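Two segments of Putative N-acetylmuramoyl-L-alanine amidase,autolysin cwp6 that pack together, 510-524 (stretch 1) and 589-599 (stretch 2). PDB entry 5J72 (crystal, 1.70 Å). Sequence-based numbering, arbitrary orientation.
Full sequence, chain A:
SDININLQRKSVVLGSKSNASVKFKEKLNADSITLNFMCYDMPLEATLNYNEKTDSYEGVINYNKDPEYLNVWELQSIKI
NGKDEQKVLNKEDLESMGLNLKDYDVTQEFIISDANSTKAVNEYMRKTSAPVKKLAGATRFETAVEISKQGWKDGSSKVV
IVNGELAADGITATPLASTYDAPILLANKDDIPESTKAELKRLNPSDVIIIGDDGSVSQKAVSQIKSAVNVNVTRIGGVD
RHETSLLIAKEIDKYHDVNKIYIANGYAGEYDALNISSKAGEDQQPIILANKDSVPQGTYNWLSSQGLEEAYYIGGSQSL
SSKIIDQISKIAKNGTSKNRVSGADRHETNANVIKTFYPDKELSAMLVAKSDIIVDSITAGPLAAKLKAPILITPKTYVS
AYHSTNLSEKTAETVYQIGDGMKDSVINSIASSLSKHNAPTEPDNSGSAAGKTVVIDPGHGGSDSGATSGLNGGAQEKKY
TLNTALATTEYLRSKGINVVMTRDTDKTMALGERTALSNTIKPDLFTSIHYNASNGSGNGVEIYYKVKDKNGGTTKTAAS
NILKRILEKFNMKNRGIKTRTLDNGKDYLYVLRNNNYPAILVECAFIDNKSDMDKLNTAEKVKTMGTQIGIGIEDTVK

Stretch 1 510-524: ALGERTALSNTIKPD
Stretch 2 (589-599) LYVLRNNNYPA

The contact is anchored by the amide of Asn519, near the C-terminal end of helix 511-521, which reads the backbone where stretch 2 leaves its short helix 590-593. With chi1 m (-70°) and chi2 -22°, Asn519 ND2 donates to Asn594 O (3.2 Å, 173°), while Asn519 OD1 accepts from Asn596 N (2.9 Å, 175°); one side chain thus satisfies a carbonyl and an amide two residues apart, both almost linearly. The preceding residue, Ser518 (chi1 t, CA-to-CB toward stretch 2), donates from OG to Asn595 OD1 at 2.8 Å. Asn595 (phi/psi -91/128, chi1 -145°, between wells) is held in place by its own stretch: its ND2 donates to Val591 O (3.1 Å) and its OD1 accepts from Tyr597 N (3.2 Å).

The two stretches run in the same sense, with Thr515 CA 5.6 Å from Val591 CA, Asn519 CA 6.0 Å from Asn596 CA, Lys522 CA 6.3 Å from Tyr597 CA and Asp524 CA 6.7 Å from Pro598 CA. Thr515 (chi1 m) turns OG1 back to Leu511 O (2.8 Å, a hydrogen bond), leaving CG2 3.1 Å from Asn594 O; the same OG1 lies at the edge of the Tyr590 ring, 3.4 Å from Tyr590 CD1.

Toward the N-terminus, Leu511 (m, t) packs CD1 on Tyr590 CB (3.8 Å) and CD2 on Val591 CG1 (4.0 Å). Tyr590 (chi1 t, chi2 -71°) passes close to Gly512, with CE1 3.6 Å from Gly512 CA; the O of a water lies 2.7 Å from Gly512 O, to which it donates, and 3.2 Å from Tyr590 OH.

At the other end, Lys522 leaves the helix with positive phi (58/55), and its CA sits 3.5 Å from the Tyr597 ring centroid, squarely over the face. Tyr597 has chi1 m and chi2 -84°; Pro523 CD lies 4.0 Å from Tyr597 CG. Asp524 O closes the contact 3.3 Å from Pro598 CG.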

# COMPACT_ATOMS: atom_id res chain seq x y z
N ALA A 510 -27.05 13.17 -4.89
CA ALA A 510 -28.37 13.60 -4.41
C ALA A 510 -29.00 12.61 -3.41
O ALA A 510 -28.71 11.42 -3.44
CB ALA A 510 -29.33 13.72 -5.60
N LEU A 511 -29.95 13.12 -2.59
CA LEU A 511 -30.64 12.30 -1.63
C LEU A 511 -31.34 11.15 -2.34
O LEU A 511 -31.36 10.02 -1.85
CB LEU A 511 -31.68 13.23 -0.87
CG LEU A 511 -30.98 14.32 -0.02
CD1 LEU A 511 -32.08 15.23 0.61
CD2 LEU A 511 -30.12 13.72 1.23
N GLY A 512 -31.92 11.43 -3.52
CA GLY A 512 -32.64 10.42 -4.26
C GLY A 512 -31.72 9.34 -4.78
O GLY A 512 -32.14 8.19 -4.95
N GLU A 513 -30.46 9.70 -5.03
CA GLU A 513 -29.52 8.63 -5.48
C GLU A 513 -29.10 7.72 -4.25
O GLU A 513 -29.04 6.49 -4.35
CB GLU A 513 -28.25 9.26 -6.10
CG GLU A 513 -27.44 8.13 -6.70
CD GLU A 513 -26.24 8.56 -7.55
OE1 GLU A 513 -25.97 9.80 -7.66
OE2 GLU A 513 -25.58 7.63 -8.09
N ARG A 514 -28.85 8.36 -3.10
CA ARG A 514 -28.49 7.61 -1.88
C ARG A 514 -29.60 6.71 -1.53
O ARG A 514 -29.37 5.55 -1.15
CB ARG A 514 -28.21 8.60 -0.76
CG ARG A 514 -27.05 9.54 -1.12
CD ARG A 514 -27.10 10.78 -0.26
NE ARG A 514 -26.22 11.84 -0.75
CZ ARG A 514 -25.12 12.24 -0.14
NH1 ARG A 514 -24.70 11.65 0.98
NH2 ARG A 514 -24.44 13.28 -0.62
N THR A 515 -30.86 7.20 -1.62
CA THR A 515 -31.99 6.34 -1.27
C THR A 515 -32.19 5.24 -2.29
O THR A 515 -32.47 4.09 -1.90
CB THR A 515 -33.29 7.17 -1.12
OG1 THR A 515 -32.97 8.32 -0.31
CG2 THR A 515 -34.34 6.38 -0.38
N ALA A 516 -32.04 5.53 -3.59
CA ALA A 516 -32.22 4.47 -4.61
C ALA A 516 -31.22 3.36 -4.34
O ALA A 516 -31.56 2.19 -4.45
CB ALA A 516 -31.97 5.02 -6.01
N LEU A 517 -29.99 3.75 -3.96
CA LEU A 517 -28.95 2.78 -3.66
C LEU A 517 -29.40 1.92 -2.54
O LEU A 517 -29.27 0.69 -2.60
CB LEU A 517 -27.62 3.46 -3.29
CG LEU A 517 -26.46 2.49 -2.99
CD1 LEU A 517 -26.20 1.59 -4.23
CD2 LEU A 517 -25.22 3.28 -2.67
N SER A 518 -29.92 2.54 -1.47
CA SER A 518 -30.39 1.74 -0.32
C SER A 518 -31.45 0.74 -0.75
O SER A 518 -31.43 -0.42 -0.36
CB SER A 518 -31.00 2.68 0.72
OG SER A 518 -31.26 1.97 1.92
N ASN A 519 -32.41 1.21 -1.55
CA ASN A 519 -33.52 0.36 -2.02
C ASN A 519 -33.03 -0.76 -2.96
O ASN A 519 -33.68 -1.80 -3.07
CB ASN A 519 -34.58 1.24 -2.73
CG ASN A 519 -35.30 2.10 -1.73
OD1 ASN A 519 -35.32 1.76 -0.52
ND2 ASN A 519 -35.84 3.24 -2.10
N THR A 520 -31.90 -0.56 -3.62
CA THR A 520 -31.33 -1.57 -4.50
C THR A 520 -30.58 -2.59 -3.65
O THR A 520 -30.63 -3.78 -3.92
CB THR A 520 -30.40 -0.87 -5.48
OG1 THR A 520 -31.19 -0.14 -6.43
CG2 THR A 520 -29.51 -1.84 -6.22
N ILE A 521 -29.87 -2.14 -2.60
CA ILE A 521 -29.07 -3.01 -1.76
C ILE A 521 -29.91 -3.79 -0.80
O ILE A 521 -29.51 -4.91 -0.45
CB ILE A 521 -27.99 -2.18 -0.95
CG1 ILE A 521 -26.94 -1.52 -1.88
CG2 ILE A 521 -27.27 -3.05 0.01
CD1 ILE A 521 -26.22 -2.51 -2.77
N LYS A 522 -31.04 -3.22 -0.34
CA LYS A 522 -31.95 -3.86 0.64
C LYS A 522 -31.19 -4.17 1.92
O LYS A 522 -31.19 -5.31 2.40
CB LYS A 522 -32.58 -5.14 0.05
CG LYS A 522 -32.96 -4.91 -1.42
CD LYS A 522 -33.96 -5.95 -1.97
N PRO A 523 -30.53 -3.15 2.52
CA PRO A 523 -29.78 -3.46 3.75
C PRO A 523 -30.58 -3.78 4.96
O PRO A 523 -31.76 -3.48 5.05
CB PRO A 523 -29.00 -2.16 4.01
CG PRO A 523 -29.99 -1.10 3.56
CD PRO A 523 -30.48 -1.71 2.23
N ASP A 524 -29.86 -4.33 5.95
CA ASP A 524 -30.43 -4.55 7.25
C ASP A 524 -30.61 -3.16 7.87
O ASP A 524 -31.54 -2.93 8.64
CB ASP A 524 -29.47 -5.42 8.12
CG ASP A 524 -29.46 -6.87 7.63
OD1 ASP A 524 -28.43 -7.31 7.08
OD2 ASP A 524 -30.48 -7.54 7.78
N LEU A 589 -37.13 13.85 6.67
CA LEU A 589 -35.87 13.54 5.97
C LEU A 589 -36.11 12.60 4.82
O LEU A 589 -36.64 11.49 4.97
CB LEU A 589 -34.87 12.91 6.99
CG LEU A 589 -34.40 13.87 8.02
CD1 LEU A 589 -33.71 13.08 9.16
CD2 LEU A 589 -33.41 14.90 7.45
N TYR A 590 -35.69 13.02 3.65
CA TYR A 590 -35.81 12.22 2.43
C TYR A 590 -35.26 10.81 2.62
O TYR A 590 -35.90 9.82 2.21
CB TYR A 590 -35.04 12.93 1.28
CG TYR A 590 -35.33 12.35 -0.09
CD1 TYR A 590 -34.85 11.10 -0.45
CD2 TYR A 590 -36.11 13.05 -1.01
CE1 TYR A 590 -35.14 10.55 -1.69
CE2 TYR A 590 -36.41 12.50 -2.25
CZ TYR A 590 -35.92 11.25 -2.59
OH TYR A 590 -36.20 10.68 -3.80
N VAL A 591 -34.06 10.68 3.26
CA VAL A 591 -33.48 9.28 3.29
C VAL A 591 -34.23 8.38 4.25
O VAL A 591 -34.01 7.16 4.23
CB VAL A 591 -31.97 9.30 3.60
CG1 VAL A 591 -31.25 10.08 2.48
CG2 VAL A 591 -31.68 9.95 4.96
N LEU A 592 -35.12 8.97 5.08
CA LEU A 592 -35.94 8.14 5.97
C LEU A 592 -37.28 7.85 5.26
O LEU A 592 -37.68 6.71 5.09
CB LEU A 592 -36.19 8.90 7.30
CG LEU A 592 -35.23 8.53 8.43
CD1 LEU A 592 -33.80 8.73 8.01
CD2 LEU A 592 -35.54 9.34 9.66
N ARG A 593 -37.92 8.90 4.77
CA ARG A 593 -39.25 8.78 4.15
C ARG A 593 -39.26 7.91 2.94
O ARG A 593 -40.19 7.14 2.74
CB ARG A 593 -39.76 10.20 3.80
CG ARG A 593 -41.17 10.20 3.10
CD ARG A 593 -41.60 11.67 2.86
NE ARG A 593 -40.86 12.26 1.74
CZ ARG A 593 -39.85 13.12 1.83
NH1 ARG A 593 -39.45 13.56 3.02
NH2 ARG A 593 -39.21 13.52 0.74
N ASN A 594 -38.22 7.98 2.12
CA ASN A 594 -38.23 7.21 0.89
C ASN A 594 -37.43 5.93 0.91
O ASN A 594 -37.21 5.30 -0.12
CB ASN A 594 -37.69 8.12 -0.25
CG ASN A 594 -38.71 9.16 -0.59
OD1 ASN A 594 -39.89 8.81 -0.70
ND2 ASN A 594 -38.37 10.44 -0.71
N ASN A 595 -36.97 5.55 2.06
CA ASN A 595 -36.19 4.31 2.18
C ASN A 595 -37.14 3.11 2.48
O ASN A 595 -37.90 3.19 3.44
CB ASN A 595 -35.23 4.48 3.36
CG ASN A 595 -33.93 3.79 3.13
OD1 ASN A 595 -33.91 2.61 2.72
ND2 ASN A 595 -32.81 4.47 3.35
N ASN A 596 -37.08 2.02 1.72
CA ASN A 596 -37.93 0.86 2.03
C ASN A 596 -37.28 0.01 3.11
O ASN A 596 -37.83 -1.02 3.48
CB ASN A 596 -38.11 0.01 0.80
CG ASN A 596 -38.85 0.74 -0.28
OD1 ASN A 596 -38.59 0.50 -1.46
ND2 ASN A 596 -39.77 1.63 0.04
N TYR A 597 -36.08 0.43 3.62
CA TYR A 597 -35.37 -0.35 4.63
C TYR A 597 -35.14 0.48 5.84
O TYR A 597 -35.28 1.71 5.79
CB TYR A 597 -34.06 -0.91 4.02
CG TYR A 597 -34.46 -1.83 2.90
CD1 TYR A 597 -34.81 -3.15 3.15
CD2 TYR A 597 -34.64 -1.35 1.62
CE1 TYR A 597 -35.35 -3.96 2.16
CE2 TYR A 597 -35.18 -2.15 0.61
CZ TYR A 597 -35.53 -3.45 0.89
OH TYR A 597 -36.06 -4.25 -0.09
N PRO A 598 -34.83 -0.13 6.98
CA PRO A 598 -34.60 0.64 8.21
C PRO A 598 -33.48 1.71 7.98
O PRO A 598 -32.42 1.38 7.47
CB PRO A 598 -34.19 -0.43 9.23
CG PRO A 598 -34.58 -1.69 8.66
CD PRO A 598 -34.43 -1.54 7.17
N ALA A 599 -33.73 2.95 8.41
CA ALA A 599 -32.83 4.07 8.16
C ALA A 599 -32.85 5.05 9.26
O ALA A 599 -33.90 5.29 9.83
CB ALA A 599 -33.27 4.78 6.87
O HOH W 1 -34.83 7.86 -4.63